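PDB 3H6E: carbohydrate kinase, FGGY from Novosphingobium aromaticivorans, which probably acts as a sugar kinase of the FGGY family, transferring phosphate to a carbohydrate substrate. Local coordinates for residues 414-419 against 444-449. Residues are numbered along the deposited sequence; the frame is centred on the assembly and turned at random.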
loop_
_atom_site.group_PDB
_atom_site.type_symbol
_atom_site.label_atom_id
_atom_site.label_comp_id
_atom_site.label_asym_id
_atom_site.label_seq_id
_atom_site.Cartn_x
_atom_site.Cartn_y
_atom_site.Cartn_z
ATOM N N CYS A 414 14.545 8.444 -18.008
ATOM C CA CYS A 414 13.974 7.443 -17.123
ATOM C C CYS A 414 13.114 6.483 -17.937
ATOM O O CYS A 414 12.546 6.862 -18.961
ATOM C CB CYS A 414 13.141 8.119 -16.034
ATOM S SG CYS A 414 12.310 6.996 -14.895
ATOM N N ALA A 415 13.031 5.235 -17.490
ATOM C CA ALA A 415 12.201 4.245 -18.160
ATOM C C ALA A 415 10.888 4.033 -17.410
ATOM O O ALA A 415 10.834 3.287 -16.433
ATOM C CB ALA A 415 12.956 2.928 -18.308
ATOM N N VAL A 416 9.833 4.699 -17.867
ATOM C CA VAL A 416 8.498 4.515 -17.303
ATOM C C VAL A 416 7.842 3.266 -17.888
ATOM O O VAL A 416 7.889 3.037 -19.095
ATOM C CB VAL A 416 7.607 5.739 -17.579
ATOM C CG1 VAL A 416 6.201 5.513 -17.042
ATOM C CG2 VAL A 416 8.228 6.990 -16.971
ATOM N N TYR A 417 7.231 2.457 -17.034
ATOM C CA TYR A 417 6.650 1.191 -17.469
ATOM C C TYR A 417 5.164 1.056 -17.137
ATOM O O TYR A 417 4.642 1.739 -16.256
ATOM C CB TYR A 417 7.404 0.018 -16.838
ATOM C CG TYR A 417 8.817 -0.167 -17.334
ATOM C CD1 TYR A 417 9.066 -0.600 -18.634
ATOM C CD2 TYR A 417 9.907 0.066 -16.499
ATOM C CE1 TYR A 417 10.357 -0.781 -19.095
ATOM C CE2 TYR A 417 11.203 -0.113 -16.949
ATOM C CZ TYR A 417 11.422 -0.537 -18.250
ATOM O OH TYR A 417 12.707 -0.722 -18.713
ATOM N N THR A 418 4.496 0.162 -17.860
ATOM C CA THR A 418 3.159 -0.302 -17.506
ATOM C C THR A 418 3.108 -1.796 -17.789
ATOM O O THR A 418 3.813 -2.283 -18.669
ATOM C CB THR A 418 2.050 0.412 -18.306
ATOM O OG1 THR A 418 2.338 0.326 -19.708
ATOM C CG2 THR A 418 1.946 1.875 -17.899
ATOM N N ALA A 419 2.287 -2.520 -17.035
ATOM C CA ALA A 419 2.220 -3.972 -17.152
ATOM C C ALA A 419 1.472 -4.423 -18.408
ATOM O O ALA A 419 0.616 -3.709 -18.924
ATOM C CB ALA A 419 1.595 -4.581 -15.909
ATOM N N VAL A 444 6.152 -2.949 -20.728
ATOM C CA VAL A 444 6.304 -2.226 -21.976
ATOM C C VAL A 444 6.703 -0.803 -21.630
ATOM O O VAL A 444 6.032 -0.152 -20.832
ATOM C CB VAL A 444 4.973 -2.179 -22.764
ATOM C CG1 VAL A 444 5.190 -1.574 -24.147
ATOM C CG2 VAL A 444 4.352 -3.571 -22.864
ATOM N N ARG A 445 7.793 -0.312 -22.212
ATOM C CA ARG A 445 8.197 1.055 -21.925
ATOM C C ARG A 445 7.246 2.052 -22.570
ATOM O O ARG A 445 6.717 1.815 -23.656
ATOM C CB ARG A 445 9.635 1.336 -22.356
ATOM C CG ARG A 445 10.128 2.684 -21.849
ATOM C CD ARG A 445 11.571 2.945 -22.207
ATOM N NE ARG A 445 12.005 4.255 -21.729
ATOM C CZ ARG A 445 13.194 4.786 -21.984
ATOM N NH1 ARG A 445 14.078 4.122 -22.720
ATOM N NH2 ARG A 445 13.501 5.981 -21.505
ATOM N N ILE A 446 7.030 3.168 -21.886
ATOM C CA ILE A 446 6.111 4.184 -22.365
ATOM C C ILE A 446 6.841 5.242 -23.180
ATOM O O ILE A 446 7.870 5.769 -22.758
ATOM C CB ILE A 446 5.364 4.862 -21.197
ATOM C CG1 ILE A 446 4.574 3.822 -20.404
ATOM C CG2 ILE A 446 4.444 5.957 -21.715
ATOM C CD1 ILE A 446 3.636 2.993 -21.262
ATOM N N GLU A 447 6.300 5.541 -24.355
ATOM C CA GLU A 447 6.839 6.589 -25.206
ATOM C C GLU A 447 6.371 7.940 -24.687
ATOM O O GLU A 447 5.218 8.082 -24.278
ATOM C CB GLU A 447 6.338 6.408 -26.639
ATOM C CG GLU A 447 6.523 5.010 -27.208
ATOM C CD GLU A 447 7.836 4.847 -27.953
ATOM O OE1 GLU A 447 8.896 5.180 -27.377
ATOM O OE2 GLU A 447 7.800 4.383 -29.116
ATOM N N PRO A 448 7.262 8.940 -24.699
ATOM C CA PRO A 448 6.834 10.305 -24.378
ATOM C C PRO A 448 5.715 10.757 -25.314
ATOM O O PRO A 448 5.509 10.145 -26.362
ATOM C CB PRO A 448 8.097 11.131 -24.637
ATOM C CG PRO A 448 9.215 10.176 -24.448
ATOM C CD PRO A 448 8.709 8.855 -24.945
ATOM N N LEU A 449 5.002 11.814 -24.935
ATOM C CA LEU A 449 3.936 12.356 -25.768
ATOM C C LEU A 449 4.496 12.869 -27.089
ATOM O O LEU A 449 5.492 13.594 -27.108
ATOM C CB LEU A 449 3.213 13.491 -25.042
ATOM C CG LEU A 449 2.366 13.130 -23.820
ATOM C CD1 LEU A 449 2.013 14.382 -23.040
ATOM C CD2 LEU A 449 1.107 12.371 -24.231
#
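Backbone hydrogen bonds pair strand 415-419 with the short antiparallel edge strand 443-445. Thr418 and Val444 form a hydrogen-bonded pair: the amide N of Val444 meets Thr418 O at 3.2 Å, almost straight (175°), whereas the return bond from Thr418 N to Val444 O is weak. Tyr417 and Arg445 follow as a non-hydrogen-bonded pair, and past them Ile446 N donates to Val416 O at 2.9 Å, in the plane of the carbonyl.

The Arg445 side chain carries the polar contact further along the strand. Its CG stands anti to the backbone N (chi1 -170°) and the chain stays extended to NE, so that Arg445 NH2 reaches Cys414 O at 2.9 Å. This bond is bent, with the donor well above the carbonyl plane. Ala415 CB lies over one guanidinium face, offset toward the rim, 3.8 Å from Arg445 NE. On the same side of the sheet, Tyr417 CE1 approaches Arg445 CB at 4.0 Å.

Apolar packing falls to Ile446, whose CG1 meets Val416 CG1 at 4.1 Å. The Ile446 side chain also crosses that of Thr418 at about a right angle, its CD1 touching both CG2 and the hydroxyl oxygen OG1.

Strand 390-394 bonds to the other edge of strand 415-419 through Ala415 and Tyr417. Strand 443-445 is thus the outermost strand on this side of the mixed sheet in the C-terminal FGGY domain, of the actin-like ATPase clan. Helix 401-410 packs against Ile446 through Val404 and Arg405, and Arg405 also donates hydrogen bonds to the carbonyls of Glu447 and Pro448.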